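DNA polymerase III subunit beta (Deinococcus radiodurans, PDB 4TRT) probably tethers DNA polymerases and other proteins to DNA as a ring-shaped head-to-tail homodimer, giving them processivity during replication. Local coordinates at residues 138-143 and 167-172; 190-195 and 229-234. All blocks are in the same frame, centred on the assembly; numbering follows the deposited sequence.

In the fold
Both contacts lie in the central domain of the subunit. Following the chain from the N terminus, helix 130-140 runs out into residues 138-143, and the next two strands bring residues 167-172 back against it: interaction 1 closes here, placing this part of the chain on one face of the sheet that contains strand 164-170. The chain then continues to the outer strand 189-192. Interaction 2 opens there and closes when residues 229-234, at and beyond the end of strand 224-229 of a different sheet, come alongside that strand. The two loops follow in series, neither nested nor crossed. Their centres are about 12 Å apart, and they meet where Arg-141 NH1 packs 3.5 Å from Ala-193 CB.

Interaction 1: residues 138-143 and 167-172; sequences SSVRYA and VVASDG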
# COMPACT_ATOMS: atom_id res chain seq x y z
N SER A 138 6.71 -21.27 3.48
CA SER A 138 6.22 -20.28 2.52
C SER A 138 5.94 -20.88 1.15
O SER A 138 5.12 -20.36 0.40
CB SER A 138 7.24 -19.15 2.34
OG SER A 138 7.32 -18.36 3.50
N SER A 139 6.64 -21.97 0.82
CA SER A 139 6.48 -22.65 -0.45
C SER A 139 5.21 -23.50 -0.52
O SER A 139 4.71 -23.73 -1.62
CB SER A 139 7.69 -23.55 -0.74
OG SER A 139 8.84 -22.74 -0.86
N VAL A 140 4.72 -23.99 0.63
CA VAL A 140 3.56 -24.92 0.63
C VAL A 140 2.27 -24.38 1.24
O VAL A 140 1.22 -24.95 0.99
CB VAL A 140 3.90 -26.27 1.27
CG1 VAL A 140 5.19 -26.82 0.64
CG2 VAL A 140 3.99 -26.14 2.81
N ARG A 141 2.36 -23.27 1.96
CA ARG A 141 1.25 -22.74 2.77
C ARG A 141 -0.04 -22.49 1.99
O ARG A 141 -1.13 -22.75 2.49
CB ARG A 141 1.73 -21.43 3.44
CG ARG A 141 0.67 -20.39 3.78
CD ARG A 141 -0.06 -20.85 5.00
NE ARG A 141 -1.14 -19.98 5.46
CZ ARG A 141 -2.43 -20.17 5.23
NH1 ARG A 141 -2.86 -21.17 4.46
NH2 ARG A 141 -3.31 -19.34 5.78
N TYR A 142 0.07 -21.96 0.77
CA TYR A 142 -1.10 -21.69 -0.07
C TYR A 142 -2.05 -22.90 -0.26
O TYR A 142 -3.23 -22.73 -0.53
CB TYR A 142 -0.65 -21.19 -1.45
CG TYR A 142 -0.02 -22.27 -2.31
CD1 TYR A 142 -0.81 -23.12 -3.08
CD2 TYR A 142 1.36 -22.45 -2.35
CE1 TYR A 142 -0.25 -24.11 -3.85
CE2 TYR A 142 1.94 -23.46 -3.12
CZ TYR A 142 1.12 -24.28 -3.88
OH TYR A 142 1.64 -25.26 -4.68
N ALA A 143 -1.53 -24.12 -0.17
CA ALA A 143 -2.33 -25.32 -0.48
C ALA A 143 -3.27 -25.73 0.65
O ALA A 143 -4.20 -26.52 0.42
CB ALA A 143 -1.41 -26.49 -0.84
N VAL A 167 7.74 -30.55 4.44
CA VAL A 167 6.43 -29.99 4.77
C VAL A 167 5.49 -30.22 3.61
O VAL A 167 5.90 -30.19 2.45
CB VAL A 167 6.45 -28.48 5.12
CG1 VAL A 167 7.03 -28.27 6.51
CG2 VAL A 167 7.18 -27.69 4.04
N VAL A 168 4.22 -30.46 3.94
CA VAL A 168 3.20 -30.79 2.95
C VAL A 168 1.89 -30.09 3.31
O VAL A 168 1.48 -30.08 4.48
CB VAL A 168 2.94 -32.32 2.89
CG1 VAL A 168 2.05 -32.69 1.70
CG2 VAL A 168 4.25 -33.10 2.84
N ALA A 169 1.25 -29.51 2.30
CA ALA A 169 -0.10 -28.99 2.44
C ALA A 169 -0.96 -29.47 1.28
O ALA A 169 -0.45 -29.77 0.18
CB ALA A 169 -0.06 -27.48 2.48
N SER A 170 -2.28 -29.55 1.52
CA SER A 170 -3.20 -30.05 0.54
C SER A 170 -4.64 -29.72 0.91
O SER A 170 -4.97 -29.48 2.07
CB SER A 170 -3.05 -31.57 0.40
OG SER A 170 -3.92 -32.10 -0.57
N ASP A 171 -5.49 -29.71 -0.11
CA ASP A 171 -6.95 -29.70 0.08
C ASP A 171 -7.58 -31.02 -0.35
O ASP A 171 -8.78 -31.08 -0.58
CB ASP A 171 -7.58 -28.54 -0.71
CG ASP A 171 -7.29 -28.63 -2.22
OD1 ASP A 171 -6.95 -29.71 -2.76
OD2 ASP A 171 -7.40 -27.58 -2.88
N GLY A 172 -6.78 -32.08 -0.47
CA GLY A 172 -7.25 -33.40 -0.94
C GLY A 172 -7.10 -33.60 -2.44
O GLY A 172 -7.23 -34.72 -2.95
O HOH W 1 -6.41 -25.53 -1.33
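Val-140, in the last part of the helix that begins at residue 130, meets Val-167 of strand 164-170 through its branches: the two CG2 methyls touch at 3.8 Å, and the side chains cross obliquely. With CG1 of Val-140 beside its own backbone N (chi1 -51°), CG2 lies between that N and the carbonyl carbon, and both methyls lie within 4.0 Å of Val-167 CG2. This two-methyl fork therefore straddles a single knob.

The second bump comes from the strand. Ala-169 CB enters a hollow bounded by Val-140 O, Val-140 CG2 and Ala-143 CB. The fit is tight at the first wall, where CB stands 3.2 Å from Val-140 O, and ordinary at the last, 3.7 Å from Ala-143 CB. The methyl is thus set against an oxygen that already accepts from the N-H three residues on. Ala-143 CB in turn lies over the Ala-169 carbonyl, 3.6 Å from its O. Ile-156 and Ala-176, on the flanking strands, widen the bed under Val-140.

An alanine in place of Val-140 would probably open a gap beside Val-167 CG2, where both methyls had packed, and thin the cover over Ala-169 CB.

The polar end is bridged by water 1, which donates to Ala-143 O at 3.0 Å and to Asp-171 OD2 at 2.8 Å. The other carboxylate oxygen, OD1, is taken by the backbone N of Tyr-173 and Arg-174. Next to it, Ser-170 OG accepts from Gly-172 N in an ST turn and also bonds Arg-174 O.

The helix thus packs on a face of the central domain's antiparallel sheet. Residues 138-143 and 167-172 share no direct hydrogen bond: small apolar groups meet, and one water joins them polarly.

Interaction 2: residues 190-195 and 229-234; sequences IIPARS and KLLDGD
Ile-190 and Leu-231 carry the direct polar link: Leu-231 N donates to Ile-190 O at 2.9 Å, nearly straight at 167°, with the donor tilted 20° from the carbonyl plane. Leu-230 CA adds a C-H...O approach to the same oxygen. The closest CA pairs, Ile-190 with Leu-231 and Ile-191 with Leu-230, step in opposite directions, so the backbones run antiparallel.

Water 2 accepts from Ile-190 N and donates to Leu-231 O, both at 2.9 Å, standing in for the return bond of an antiparallel hydrogen-bonded pair. Water 3 joins Ser-195 OG, in the first turn of helix 193-202, to Lys-229 N.

Among the apolar pairs, Ile-190 and Leu-231 cross at about a right angle: Ile-190 CG1 lies anti to the carbonyl carbon (chi1 -55°), which leaves its CG2 anti to the backbone N and 3.9 Å from Leu-231 CB. Pro-192 and Leu-231 slide past each other in opposite directions, Pro-192 CG meeting Leu-231 CD2 at 3.8 Å. Ile-190 CD1 makes a van der Waals approach to Gly-233 O at 3.5 Å.

Pro-192 also marks where the pairing stops. Its CD faces Lys-229 O at 3.0 Å, and its tertiary amide nitrogen has no hydrogen to give; this buried carbonyl has no hydrogen-bonding partner in the model. The lysine's charge is directed to a salt bridge with Glu-51.

The chain leaving strand 224-229 of one sheet is thus held to the outermost strand 189-192 of another as an incomplete antiparallel neighbour, by one direct bond, two water bridges and hydrophobic branches.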
# COMPACT_ATOMS: atom_id res chain seq x y z
N ILE A 190 1.26 -31.70 12.69
CA ILE A 190 0.39 -30.93 11.81
C ILE A 190 0.15 -29.58 12.48
O ILE A 190 -0.43 -29.52 13.56
CB ILE A 190 -0.96 -31.61 11.54
CG1 ILE A 190 -0.74 -33.03 10.99
CG2 ILE A 190 -1.78 -30.75 10.59
CD1 ILE A 190 -1.99 -33.88 10.93
N ILE A 191 0.62 -28.52 11.83
CA ILE A 191 0.59 -27.16 12.37
C ILE A 191 -0.55 -26.36 11.72
O ILE A 191 -0.63 -26.30 10.51
CB ILE A 191 1.92 -26.42 12.08
CG1 ILE A 191 3.13 -27.26 12.52
CG2 ILE A 191 1.94 -25.04 12.73
CD1 ILE A 191 3.22 -27.47 14.00
N PRO A 192 -1.43 -25.72 12.52
CA PRO A 192 -2.50 -24.93 11.92
C PRO A 192 -1.94 -23.87 10.96
O PRO A 192 -0.91 -23.26 11.27
CB PRO A 192 -3.19 -24.29 13.13
CG PRO A 192 -2.88 -25.19 14.26
CD PRO A 192 -1.50 -25.71 13.99
N ALA A 193 -2.56 -23.71 9.79
CA ALA A 193 -2.02 -22.81 8.75
C ALA A 193 -1.81 -21.38 9.23
O ALA A 193 -0.79 -20.76 8.90
CB ALA A 193 -2.91 -22.80 7.52
N ARG A 194 -2.77 -20.83 9.96
CA ARG A 194 -2.61 -19.46 10.53
C ARG A 194 -1.44 -19.36 11.52
O ARG A 194 -0.80 -18.31 11.62
CB ARG A 194 -3.89 -18.98 11.21
CG ARG A 194 -5.04 -18.65 10.27
CD ARG A 194 -6.34 -18.33 11.01
NE ARG A 194 -6.14 -17.38 12.14
CZ ARG A 194 -6.26 -17.65 13.46
NH1 ARG A 194 -6.62 -18.85 13.90
NH2 ARG A 194 -6.02 -16.68 14.35
N SER A 195 -1.13 -20.44 12.22
CA SER A 195 0.08 -20.47 13.05
C SER A 195 1.37 -20.57 12.22
O SER A 195 2.42 -20.02 12.60
CB SER A 195 0.01 -21.61 14.06
OG SER A 195 -1.03 -21.39 14.96
N LYS A 229 -0.76 -24.29 18.86
CA LYS A 229 -1.51 -25.52 18.96
C LYS A 229 -1.08 -26.42 17.82
O LYS A 229 -0.58 -25.95 16.81
CB LYS A 229 -3.00 -25.25 18.84
CG LYS A 229 -3.57 -24.43 19.97
CD LYS A 229 -5.03 -24.12 19.72
CE LYS A 229 -5.56 -23.14 20.74
NZ LYS A 229 -6.79 -22.49 20.21
N LEU A 230 -1.27 -27.72 18.00
CA LEU A 230 -1.04 -28.69 16.95
C LEU A 230 -2.37 -29.39 16.67
O LEU A 230 -3.16 -29.57 17.58
CB LEU A 230 -0.02 -29.74 17.40
CG LEU A 230 1.44 -29.32 17.52
CD1 LEU A 230 2.28 -30.48 18.05
CD2 LEU A 230 1.94 -28.81 16.18
N LEU A 231 -2.61 -29.79 15.42
CA LEU A 231 -3.84 -30.51 15.08
C LEU A 231 -3.67 -32.00 15.34
O LEU A 231 -2.58 -32.56 15.15
CB LEU A 231 -4.23 -30.28 13.62
CG LEU A 231 -4.45 -28.82 13.20
CD1 LEU A 231 -4.99 -28.77 11.77
CD2 LEU A 231 -5.39 -28.07 14.13
N ASP A 232 -4.75 -32.63 15.80
CA ASP A 232 -4.79 -34.06 16.03
C ASP A 232 -5.08 -34.80 14.74
O ASP A 232 -5.52 -34.22 13.75
CB ASP A 232 -5.88 -34.40 17.05
CG ASP A 232 -5.40 -34.25 18.47
OD1 ASP A 232 -4.67 -35.15 18.95
OD2 ASP A 232 -5.78 -33.26 19.13
N GLY A 233 -4.84 -36.10 14.76
CA GLY A 233 -5.14 -36.96 13.62
C GLY A 233 -3.90 -37.20 12.79
O GLY A 233 -2.86 -36.59 13.00
N ASP A 234 -4.02 -38.11 11.83
CA ASP A 234 -2.96 -38.37 10.88
C ASP A 234 -3.29 -37.61 9.60
O ASP A 234 -4.39 -37.69 9.06
CB ASP A 234 -2.84 -39.87 10.58
CG ASP A 234 -2.31 -40.68 11.77
OD1 ASP A 234 -1.61 -40.13 12.63
OD2 ASP A 234 -2.59 -41.91 11.81
O HOH W 2 0.30 -32.71 15.26
O HOH W 3 -2.05 -22.27 17.15